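Local coordinates for core protein VP4 (Bluetongue virus, PDB 2JHP) that caps viral messenger RNA inside the core, joining several capping activities, among them methyl transfer, in one elongated chain, at residues T203-K208 against P228-P233. Sequence-based numbering, arbitrary orientation.
With SAH (S-adenosyl-L-homocysteine), chain C.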
loop_
_atom_site.group_PDB
_atom_site.type_symbol
_atom_site.label_atom_id
_atom_site.label_comp_id
_atom_site.label_asym_id
_atom_site.label_seq_id
_atom_site.Cartn_x
_atom_site.Cartn_y
_atom_site.Cartn_z
ATOM N N THR A 203 6.556 30.506 0.648
ATOM C CA THR A 203 6.920 29.116 0.414
ATOM C C THR A 203 6.588 28.243 1.633
ATOM O O THR A 203 5.920 27.218 1.489
ATOM C CB THR A 203 8.403 29.023 -0.029
ATOM O OG1 THR A 203 8.485 29.325 -1.431
ATOM C CG2 THR A 203 9.016 27.636 0.242
ATOM N N LEU A 204 7.009 28.672 2.826
ATOM C CA LEU A 204 6.716 27.911 4.045
ATOM C C LEU A 204 5.220 27.845 4.316
ATOM O O LEU A 204 4.714 26.834 4.784
ATOM C CB LEU A 204 7.460 28.466 5.270
ATOM C CG LEU A 204 7.354 27.667 6.584
ATOM C CD1 LEU A 204 7.887 26.243 6.442
ATOM C CD2 LEU A 204 8.082 28.371 7.713
ATOM N N MET A 205 4.516 28.927 4.015
ATOM C CA MET A 205 3.079 28.996 4.282
ATOM C C MET A 205 2.282 28.124 3.322
ATOM O O MET A 205 1.236 27.601 3.690
ATOM C CB MET A 205 2.587 30.446 4.258
ATOM C CG MET A 205 3.197 31.315 5.363
ATOM S SD MET A 205 2.795 30.811 7.061
ATOM C CE MET A 205 1.207 31.635 7.280
ATOM N N GLN A 206 2.789 27.952 2.103
ATOM C CA GLN A 206 2.166 27.032 1.160
ATOM C C GLN A 206 2.358 25.574 1.576
ATOM O O GLN A 206 1.491 24.736 1.330
ATOM C CB GLN A 206 2.646 27.279 -0.270
ATOM C CG GLN A 206 2.040 28.523 -0.910
ATOM C CD GLN A 206 0.525 28.446 -1.056
ATOM O OE1 GLN A 206 0.017 27.908 -2.036
ATOM N NE2 GLN A 206 -0.198 28.999 -0.086
ATOM N N PHE A 207 3.483 25.286 2.226
ATOM C CA PHE A 207 3.713 23.960 2.802
ATOM C C PHE A 207 2.707 23.687 3.929
ATOM O O PHE A 207 2.082 22.625 3.965
ATOM C CB PHE A 207 5.153 23.818 3.289
ATOM C CG PHE A 207 5.532 22.410 3.691
ATOM C CD1 PHE A 207 5.751 21.427 2.726
ATOM C CD2 PHE A 207 5.696 22.073 5.038
ATOM C CE1 PHE A 207 6.107 20.132 3.095
ATOM C CE2 PHE A 207 6.054 20.775 5.412
ATOM C CZ PHE A 207 6.259 19.809 4.440
ATOM N N LYS A 208 2.535 24.660 4.824
ATOM C CA LYS A 208 1.504 24.593 5.863
ATOM C C LYS A 208 0.126 24.289 5.273
ATOM O O LYS A 208 -0.593 23.442 5.794
ATOM C CB LYS A 208 1.454 25.894 6.674
ATOM C CG LYS A 208 0.412 25.880 7.788
ATOM C CD LYS A 208 0.115 27.275 8.404
ATOM C CE LYS A 208 -0.870 28.087 7.587
ATOM N NZ LYS A 208 -1.113 29.406 8.228
ATOM N N PRO A 228 9.306 38.335 7.395
ATOM C CA PRO A 228 8.183 39.006 8.050
ATOM C C PRO A 228 7.782 38.326 9.366
ATOM O O PRO A 228 8.357 37.295 9.721
ATOM C CB PRO A 228 7.062 38.871 7.016
ATOM C CG PRO A 228 7.361 37.596 6.329
ATOM C CD PRO A 228 8.858 37.527 6.245
ATOM N N GLU A 229 6.816 38.905 10.084
ATOM C CA GLU A 229 6.259 38.278 11.285
ATOM C C GLU A 229 5.556 36.972 10.932
ATOM O O GLU A 229 5.012 36.826 9.834
ATOM C CB GLU A 229 5.276 39.215 11.997
ATOM C CG GLU A 229 5.866 40.031 13.153
ATOM C CD GLU A 229 4.882 41.030 13.734
ATOM O OE1 GLU A 229 5.327 42.059 14.293
ATOM O OE2 GLU A 229 3.658 40.793 13.629
ATOM N N CYS A 230 5.586 36.021 11.859
ATOM C CA CYS A 230 4.837 34.780 11.699
ATOM C C CYS A 230 4.159 34.367 13.007
ATOM O O CYS A 230 4.809 33.891 13.953
ATOM C CB CYS A 230 5.718 33.656 11.153
ATOM S SG CYS A 230 4.781 32.205 10.615
ATOM N N SER A 231 2.842 34.551 13.032
ATOM C CA SER A 231 2.018 34.276 14.204
ATOM C C SER A 231 1.887 32.782 14.519
ATOM O O SER A 231 1.309 32.419 15.541
ATOM C CB SER A 231 0.632 34.887 14.008
ATOM O OG SER A 231 -0.057 34.214 12.967
ATOM N N ASP A 232 2.405 31.925 13.640
ATOM C CA ASP A 232 2.432 30.490 13.906
ATOM C C ASP A 232 3.400 30.180 15.046
ATOM O O ASP A 232 4.570 30.563 14.987
ATOM C CB ASP A 232 2.761 29.686 12.645
ATOM C CG ASP A 232 1.514 29.275 11.875
ATOM O OD1 ASP A 232 0.633 28.607 12.472
ATOM O OD2 ASP A 232 1.404 29.620 10.676
ATOM N N PRO A 233 2.895 29.518 16.104
ATOM C CA PRO A 233 3.653 29.222 17.322
ATOM C C PRO A 233 4.883 28.337 17.116
ATOM O O PRO A 233 5.854 28.478 17.855
ATOM C CB PRO A 233 2.625 28.527 18.219
ATOM C CG PRO A 233 1.576 28.045 17.298
ATOM C CD PRO A 233 1.508 29.033 16.195
HETATM N N SAH C . 13.703 30.490 0.440
HETATM C CA SAH C . 13.143 31.686 -0.267
HETATM C CB SAH C . 13.957 32.064 -1.507
HETATM C CG SAH C . 15.399 32.458 -1.200
HETATM S SD SAH C . 15.670 34.220 -1.483
HETATM C C SAH C . 11.678 31.455 -0.627
HETATM O O SAH C . 11.230 30.317 -0.772
HETATM O OXT SAH C . 10.910 32.407 -0.767
HETATM C "C5'" SAH C . 17.307 34.225 -0.727
HETATM C "C4'" SAH C . 17.244 34.963 0.598
HETATM O "O4'" SAH C . 18.416 34.753 1.341
HETATM C "C3'" SAH C . 17.117 36.469 0.443
HETATM O "O3'" SAH C . 15.796 36.817 0.771
HETATM C "C2'" SAH C . 18.114 37.060 1.427
HETATM O "O2'" SAH C . 17.491 37.961 2.310
HETATM C "C1'" SAH C . 18.568 35.850 2.213
HETATM N N9 SAH C . 19.953 35.864 2.708
HETATM C C8 SAH C . 21.082 36.342 2.096
HETATM N N7 SAH C . 22.135 36.107 2.912
HETATM C C5 SAH C . 21.697 35.478 4.024
HETATM C C6 SAH C . 22.338 35.010 5.166
HETATM N N6 SAH C . 23.652 35.154 5.304
HETATM N N1 SAH C . 21.599 34.395 6.162
HETATM C C2 SAH C . 20.237 34.245 6.023
HETATM N N3 SAH C . 19.609 34.710 4.883
HETATM C C4 SAH C . 20.326 35.316 3.904
#
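NZ of K208 lies 3.5 Å from OD2 of D232, a long salt bridge. CD of the same lysine lies just as near that oxygen, so the end of the lysine chain, from CD to NZ, passes OD2. The lysine leaves helix 202-210 with CG anti to the backbone N (chi1 -179°); the bend at chi3 (82°) then swings CE a little farther off, and NZ, continuing extended from it, ends level with CD in its distance to OD2 of D232. M205, one turn earlier, folds at chi2 and chi3 and packs beside the same oxygen, its CE 4.0 Å from OD2 of D232. SD of M205 lies 4.3 Å from SG of C230, a loose apolar touch between two sulfurs. The methyltransferase domain here is Rossmann-like: strands 192-196, 219-223 and 235-238 lie parallel, the helix follows the first, and the loop holding C230 and D232 links the other two. Beneath the contact, L204 packs on W220, V222 and V235, while C230 also leans on V235 and V237, so helix and loop share edge strand 235-238. Near the helix's N-terminal end, OG1 of T203 donates a 3.0 Å hydrogen bond to carboxylate atom O of S-adenosyl-L-homocysteine, whose other partners include D224 and D265.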